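Local structure of GntR family transcriptional regulator (Streptococcus agalactiae, 7B5U) at residues Pro5-Val10 / His58-Gly63; Val35-Glu40 / Ser51-Gly56. The protein probably acts as a DNA-binding transcription regulator of the GntR family, the fragment here being its RCK_C effector domain, which binds c-di-AMP as a dimer. All coordinates share one frame; numbering follows the deposited sequence.

Contact 1: Pro5-Val10 / His58-Gly63; sequences PYEIIV and HIFFVG
Four backbone hydrogen bonds join strands 6-9 and 58-62 as antiparallel neighbours at one border of the four-stranded sheet of this RCK_C (TrkA-C) domain. Y6 pairs with F61 and I8 with I59 through reciprocal N-H to carbonyl bonds; the shortest, Y6 N to F61 O at 2.7 Å, is also the most bent. The side-chain hydrogen bond across the strands links residues of the two non-hydrogen-bonded pairs: H58 ND1 donates to E7 OE1 at 2.6 Å, almost straight (172°), with the oxygen in the imidazole plane and its anti lone pair used. An extended E7 chain, CG anti to the backbone N (chi1 -178°), brings the carboxylate there and lays its CG over one face of the F60 ring, 4.0 Å from the centroid. The bond to E7 OE1 helps set the rotation of the H58 ring, and I9 CG1 sits above its centre, 3.6 Å from the centroid.

On the other face of the sheet, Y6, I8, I59 and F61 lie toward helix 65-74, where M71 packs on both I59 and F61. F61 takes the crowded first torsion (chi1 61°), its CG between N and C, so that Y6 CB rests over its ring and I8 CG2 meets the edge. The Y6 ring is slid past, overlapping little; at its far end a water joins Y6 OH (3.2 Å) to G63 O (3.1 Å).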
loop_
_atom_site.group_PDB
_atom_site.type_symbol
_atom_site.label_atom_id
_atom_site.label_comp_id
_atom_site.label_asym_id
_atom_site.label_seq_id
_atom_site.Cartn_x
_atom_site.Cartn_y
_atom_site.Cartn_z
ATOM N N PRO A 5 -3.541 0.217 9.915
ATOM C CA PRO A 5 -2.248 -0.400 9.608
ATOM C C PRO A 5 -1.653 -1.113 10.810
ATOM O O PRO A 5 -1.813 -0.697 11.961
ATOM C CB PRO A 5 -1.365 0.788 9.200
ATOM C CG PRO A 5 -2.306 1.906 8.924
ATOM C CD PRO A 5 -3.492 1.683 9.806
ATOM N N TYR A 6 -0.971 -2.211 10.524
ATOM C CA TYR A 6 -0.025 -2.789 11.459
ATOM C C TYR A 6 1.249 -1.950 11.475
ATOM O O TYR A 6 1.591 -1.274 10.496
ATOM C CB TYR A 6 0.345 -4.199 11.011
ATOM C CG TYR A 6 -0.793 -5.172 11.084
ATOM C CD1 TYR A 6 -1.605 -5.398 9.985
ATOM C CD2 TYR A 6 -1.067 -5.858 12.257
ATOM C CE1 TYR A 6 -2.661 -6.282 10.049
ATOM C CE2 TYR A 6 -2.121 -6.749 12.331
ATOM C CZ TYR A 6 -2.913 -6.956 11.223
ATOM O OH TYR A 6 -3.970 -7.836 11.277
ATOM N N GLU A 7 1.973 -2.021 12.596
ATOM C CA GLU A 7 3.237 -1.313 12.768
ATOM C C GLU A 7 4.277 -2.321 13.228
ATOM O O GLU A 7 4.050 -3.032 14.212
ATOM C CB GLU A 7 3.092 -0.202 13.820
ATOM C CG GLU A 7 4.357 0.623 14.034
ATOM C CD GLU A 7 4.197 1.719 15.077
ATOM O OE1 GLU A 7 5.186 2.440 15.334
ATOM O OE2 GLU A 7 3.091 1.869 15.643
ATOM N N ILE A 8 5.400 -2.403 12.520
ATOM C CA ILE A 8 6.534 -3.194 12.984
ATOM C C ILE A 8 7.779 -2.322 13.020
ATOM O O ILE A 8 7.985 -1.469 12.150
ATOM C CB ILE A 8 6.783 -4.471 12.151
ATOM C CG1 ILE A 8 7.081 -4.137 10.688
ATOM C CG2 ILE A 8 5.627 -5.449 12.294
ATOM C CD1 ILE A 8 7.560 -5.342 9.893
ATOM N N ILE A 9 8.604 -2.534 14.039
ATOM C CA ILE A 9 9.899 -1.875 14.161
ATOM C C ILE A 9 10.955 -2.879 13.713
ATOM O O ILE A 9 11.119 -3.934 14.337
ATOM C CB ILE A 9 10.166 -1.419 15.607
ATOM C CG1 ILE A 9 9.065 -0.475 16.108
ATOM C CG2 ILE A 9 11.552 -0.774 15.693
ATOM C CD1 ILE A 9 9.129 -0.209 17.605
ATOM N N VAL A 10 11.660 -2.572 12.625
ATOM C CA VAL A 10 12.636 -3.508 12.070
ATOM C C VAL A 10 13.979 -3.344 12.773
ATOM O O VAL A 10 14.961 -2.836 12.212
ATOM C CB VAL A 10 12.689 -3.456 10.526
ATOM C CG1 VAL A 10 11.388 -3.991 9.950
ATOM C CG2 VAL A 10 12.951 -2.034 9.999
ATOM N N HIS A 58 10.175 2.210 11.475
ATOM C CA HIS A 58 8.848 1.646 11.693
ATOM C C HIS A 58 8.162 1.524 10.341
ATOM O O HIS A 58 8.097 2.499 9.580
ATOM C CB HIS A 58 7.998 2.532 12.604
ATOM C CG HIS A 58 8.573 2.762 13.966
ATOM N ND1 HIS A 58 7.779 2.813 15.092
ATOM C CD2 HIS A 58 9.843 2.969 14.391
ATOM C CE1 HIS A 58 8.535 3.039 16.151
ATOM N NE2 HIS A 58 9.793 3.134 15.755
ATOM N N ILE A 59 7.661 0.330 10.035
ATOM C CA ILE A 59 6.924 0.069 8.803
ATOM C C ILE A 59 5.451 -0.053 9.166
ATOM O O ILE A 59 5.078 -0.879 10.010
ATOM C CB ILE A 59 7.393 -1.217 8.105
ATOM C CG1 ILE A 59 8.909 -1.259 7.902
ATOM C CG2 ILE A 59 6.627 -1.429 6.790
ATOM C CD1 ILE A 59 9.359 -2.547 7.250
ATOM N N PHE A 60 4.618 0.756 8.519
ATOM C CA PHE A 60 3.168 0.715 8.678
ATOM C C PHE A 60 2.583 0.081 7.422
ATOM O O PHE A 60 2.896 0.518 6.315
ATOM C CB PHE A 60 2.621 2.138 8.854
ATOM C CG PHE A 60 3.087 2.805 10.122
ATOM C CD1 PHE A 60 4.321 3.435 10.178
ATOM C CD2 PHE A 60 2.295 2.798 11.259
ATOM C CE1 PHE A 60 4.762 4.031 11.355
ATOM C CE2 PHE A 60 2.735 3.401 12.436
ATOM C CZ PHE A 60 3.967 4.019 12.478
ATOM N N PHE A 61 1.742 -0.939 7.578
ATOM C CA PHE A 61 1.254 -1.678 6.420
ATOM C C PHE A 61 -0.142 -2.223 6.689
ATOM O O PHE A 61 -0.514 -2.477 7.839
ATOM C CB PHE A 61 2.200 -2.823 6.028
ATOM C CG PHE A 61 2.378 -3.862 7.102
ATOM C CD1 PHE A 61 1.591 -4.996 7.124
ATOM C CD2 PHE A 61 3.362 -3.715 8.076
ATOM C CE1 PHE A 61 1.757 -5.962 8.117
ATOM C CE2 PHE A 61 3.526 -4.674 9.063
ATOM C CZ PHE A 61 2.738 -5.799 9.077
ATOM N N VAL A 62 -0.917 -2.400 5.614
ATOM C CA VAL A 62 -2.230 -3.013 5.701
ATOM C C VAL A 62 -2.152 -4.466 5.260
ATOM O O VAL A 62 -1.273 -4.878 4.496
ATOM C CB VAL A 62 -3.335 -2.239 4.943
ATOM C CG1 VAL A 62 -3.510 -0.855 5.540
ATOM C CG2 VAL A 62 -3.054 -2.186 3.441
ATOM N N GLY A 63 -3.103 -5.243 5.757
ATOM C CA GLY A 63 -3.163 -6.678 5.544
ATOM C C GLY A 63 -4.095 -7.292 6.577
ATOM O O GLY A 63 -4.966 -6.613 7.125
HETATM O O HOH W 1 -6.148 -5.966 9.956
#

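Contact 2: Val35-Glu40 / Ser51-Gly56; sequences VAIEHE and SVIEQG
I37 makes the tight part of this contact, where the sheet strand 33-39 lies against 51-56, which carries the short strand 52-53 of the domain's small two-stranded sheet. The two chains do not pair: the CA atoms of I37 and I53 are 7.7 Å apart, and the contact is made mainly by side chains. With CG1 beside its backbone N (chi1 -60°) and the chain then extended, I37 brings CD1 to S51 CB at 3.7 Å. The same methyl lies more loosely against I53 CG1, at 4.3 Å. I21 of helix 21-24 packs on both isoleucines, and since it also lines the c-di-AMP pocket, this apolar cluster probably lies behind the pocket wall.

Toward the end of the strand the contact thins: I37 and I53 are buried, whereas H39 and E54 are partly open to solvent. H39 has CG anti to the backbone N (chi1 176°), and CE1 of its ring is 3.7 Å from E54 CG, which approaches obliquely. The E54 chain bends at chi2 (-84°), and its OE2 remains 5.3 Å from H39 NE2, so the pair forms no salt bridge. D57 ties the two sides instead, OD1 bonding H39 ND1 and OD2 the backbone N of E54. S51 OG bonds P47 O. Direct contact is thus chiefly between carbon atoms, D57 gives the polar link, and any charge attraction between H39 and E54 is probably modest.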
loop_
_atom_site.group_PDB
_atom_site.type_symbol
_atom_site.label_atom_id
_atom_site.label_comp_id
_atom_site.label_asym_id
_atom_site.label_seq_id
_atom_site.Cartn_x
_atom_site.Cartn_y
_atom_site.Cartn_z
ATOM N N VAL A 35 2.045 1.501 3.833
ATOM C CA VAL A 35 1.418 2.814 3.717
ATOM C C VAL A 35 2.347 3.936 4.148
ATOM O O VAL A 35 2.180 5.072 3.703
ATOM C CB VAL A 35 0.073 2.888 4.463
ATOM C CG1 VAL A 35 -0.892 1.918 3.860
ATOM C CG2 VAL A 35 0.233 2.636 5.951
ATOM N N ALA A 36 3.310 3.636 5.019
ATOM C CA ALA A 36 4.239 4.661 5.469
ATOM C C ALA A 36 5.475 4.010 6.070
ATOM O O ALA A 36 5.416 2.891 6.580
ATOM C CB ALA A 36 3.607 5.583 6.517
ATOM N N ILE A 37 6.592 4.738 6.007
ATOM C CA ILE A 37 7.816 4.396 6.719
ATOM C C ILE A 37 8.131 5.541 7.664
ATOM O O ILE A 37 8.099 6.712 7.263
ATOM C CB ILE A 37 9.005 4.181 5.766
ATOM C CG1 ILE A 37 8.725 3.053 4.781
ATOM C CG2 ILE A 37 10.279 3.901 6.564
ATOM C CD1 ILE A 37 9.658 3.069 3.602
ATOM N N GLU A 38 8.459 5.209 8.905
ATOM C CA GLU A 38 8.985 6.194 9.835
ATOM C C GLU A 38 10.480 5.950 9.960
ATOM O O GLU A 38 10.905 4.834 10.296
ATOM C CB GLU A 38 8.320 6.096 11.203
ATOM C CG GLU A 38 8.744 7.223 12.122
ATOM C CD GLU A 38 8.230 7.048 13.532
ATOM O OE1 GLU A 38 7.438 6.107 13.773
ATOM O OE2 GLU A 38 8.614 7.857 14.401
ATOM N N HIS A 39 11.271 6.982 9.677
ATOM C CA HIS A 39 12.724 6.890 9.665
ATOM C C HIS A 39 13.265 8.119 10.373
ATOM O O HIS A 39 12.951 9.245 9.975
ATOM C CB HIS A 39 13.201 6.865 8.214
ATOM C CG HIS A 39 14.687 6.876 8.070
ATOM N ND1 HIS A 39 15.485 5.840 8.507
ATOM C CD2 HIS A 39 15.524 7.803 7.547
ATOM C CE1 HIS A 39 16.749 6.123 8.248
ATOM N NE2 HIS A 39 16.798 7.308 7.667
ATOM N N GLU A 40 14.049 7.915 11.428
ATOM C CA GLU A 40 14.587 9.030 12.203
ATOM C C GLU A 40 13.474 9.969 12.669
ATOM O O GLU A 40 13.639 11.191 12.717
ATOM C CB GLU A 40 15.674 9.783 11.425
ATOM C CG GLU A 40 16.841 8.910 10.976
ATOM C CD GLU A 40 17.699 9.563 9.898
ATOM O OE1 GLU A 40 17.281 10.599 9.335
ATOM O OE2 GLU A 40 18.792 9.033 9.609
ATOM N N SER A 51 11.746 4.000 -1.894
ATOM C CA SER A 51 11.989 4.207 -0.475
ATOM C C SER A 51 12.743 3.018 0.097
ATOM O O SER A 51 12.464 1.864 -0.244
ATOM C CB SER A 51 10.657 4.395 0.248
ATOM O OG SER A 51 10.098 5.671 -0.022
ATOM N N VAL A 52 13.719 3.302 0.958
ATOM C CA VAL A 52 14.597 2.283 1.527
ATOM C C VAL A 52 14.176 1.992 2.961
ATOM O O VAL A 52 13.730 2.886 3.689
ATOM C CB VAL A 52 16.069 2.741 1.454
ATOM C CG1 VAL A 52 17.020 1.693 2.034
ATOM C CG2 VAL A 52 16.446 3.040 0.016
ATOM N N ILE A 53 14.281 0.733 3.357
ATOM C CA ILE A 53 13.986 0.333 4.723
ATOM C C ILE A 53 15.304 0.129 5.456
ATOM O O ILE A 53 16.132 -0.696 5.059
ATOM C CB ILE A 53 13.095 -0.916 4.762
ATOM C CG1 ILE A 53 11.778 -0.635 4.036
ATOM C CG2 ILE A 53 12.832 -1.333 6.202
ATOM C CD1 ILE A 53 10.896 -1.852 3.873
ATOM N N GLU A 54 15.504 0.894 6.535
ATOM C CA GLU A 54 16.734 0.860 7.317
ATOM C C GLU A 54 16.463 0.343 8.721
ATOM O O GLU A 54 15.333 0.387 9.212
ATOM C CB GLU A 54 17.336 2.262 7.441
ATOM C CG GLU A 54 17.306 3.103 6.177
ATOM C CD GLU A 54 18.458 2.817 5.248
ATOM O OE1 GLU A 54 19.085 1.744 5.394
ATOM O OE2 GLU A 54 18.738 3.669 4.373
ATOM N N GLN A 55 17.518 -0.124 9.378
ATOM C CA GLN A 55 17.331 -0.728 10.688
ATOM C C GLN A 55 16.781 0.295 11.673
ATOM O O GLN A 55 17.235 1.441 11.729
ATOM C CB GLN A 55 18.634 -1.319 11.216
ATOM C CG GLN A 55 18.387 -2.203 12.430
ATOM C CD GLN A 55 19.590 -3.055 12.767
ATOM O OE1 GLN A 55 20.592 -2.564 13.298
ATOM N NE2 GLN A 55 19.507 -4.344 12.465
ATOM N N GLY A 56 15.794 -0.129 12.457
ATOM C CA GLY A 56 15.152 0.747 13.409
ATOM C C GLY A 56 13.947 1.486 12.874
ATOM O O GLY A 56 13.201 2.085 13.665
#

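Overall arrangement
Contact 1 is true strand pairing, whereas contact 2 is side-chain packing of a sheet strand on a segment outside that sheet. They share the sheet itself: 58-62 lies between 6-9 and 33-39, with F60 O to V35 N and H58 O to E38 N probably hydrogen-bonded. V35 and A36 both face F60 in a classic beta bulge. Both contacts are partly buried: I8, I59 and F61 in contact 1 and I37 and I53 in contact 2 are core, and I53 packs on V10 and I59. Histidine and glutamate lie nearer solvent, bonded directly in contact 1 but only adjacent in contact 2. F60 and V62 touch the second subunit; segment 35-40 reaches it through V35 and A36.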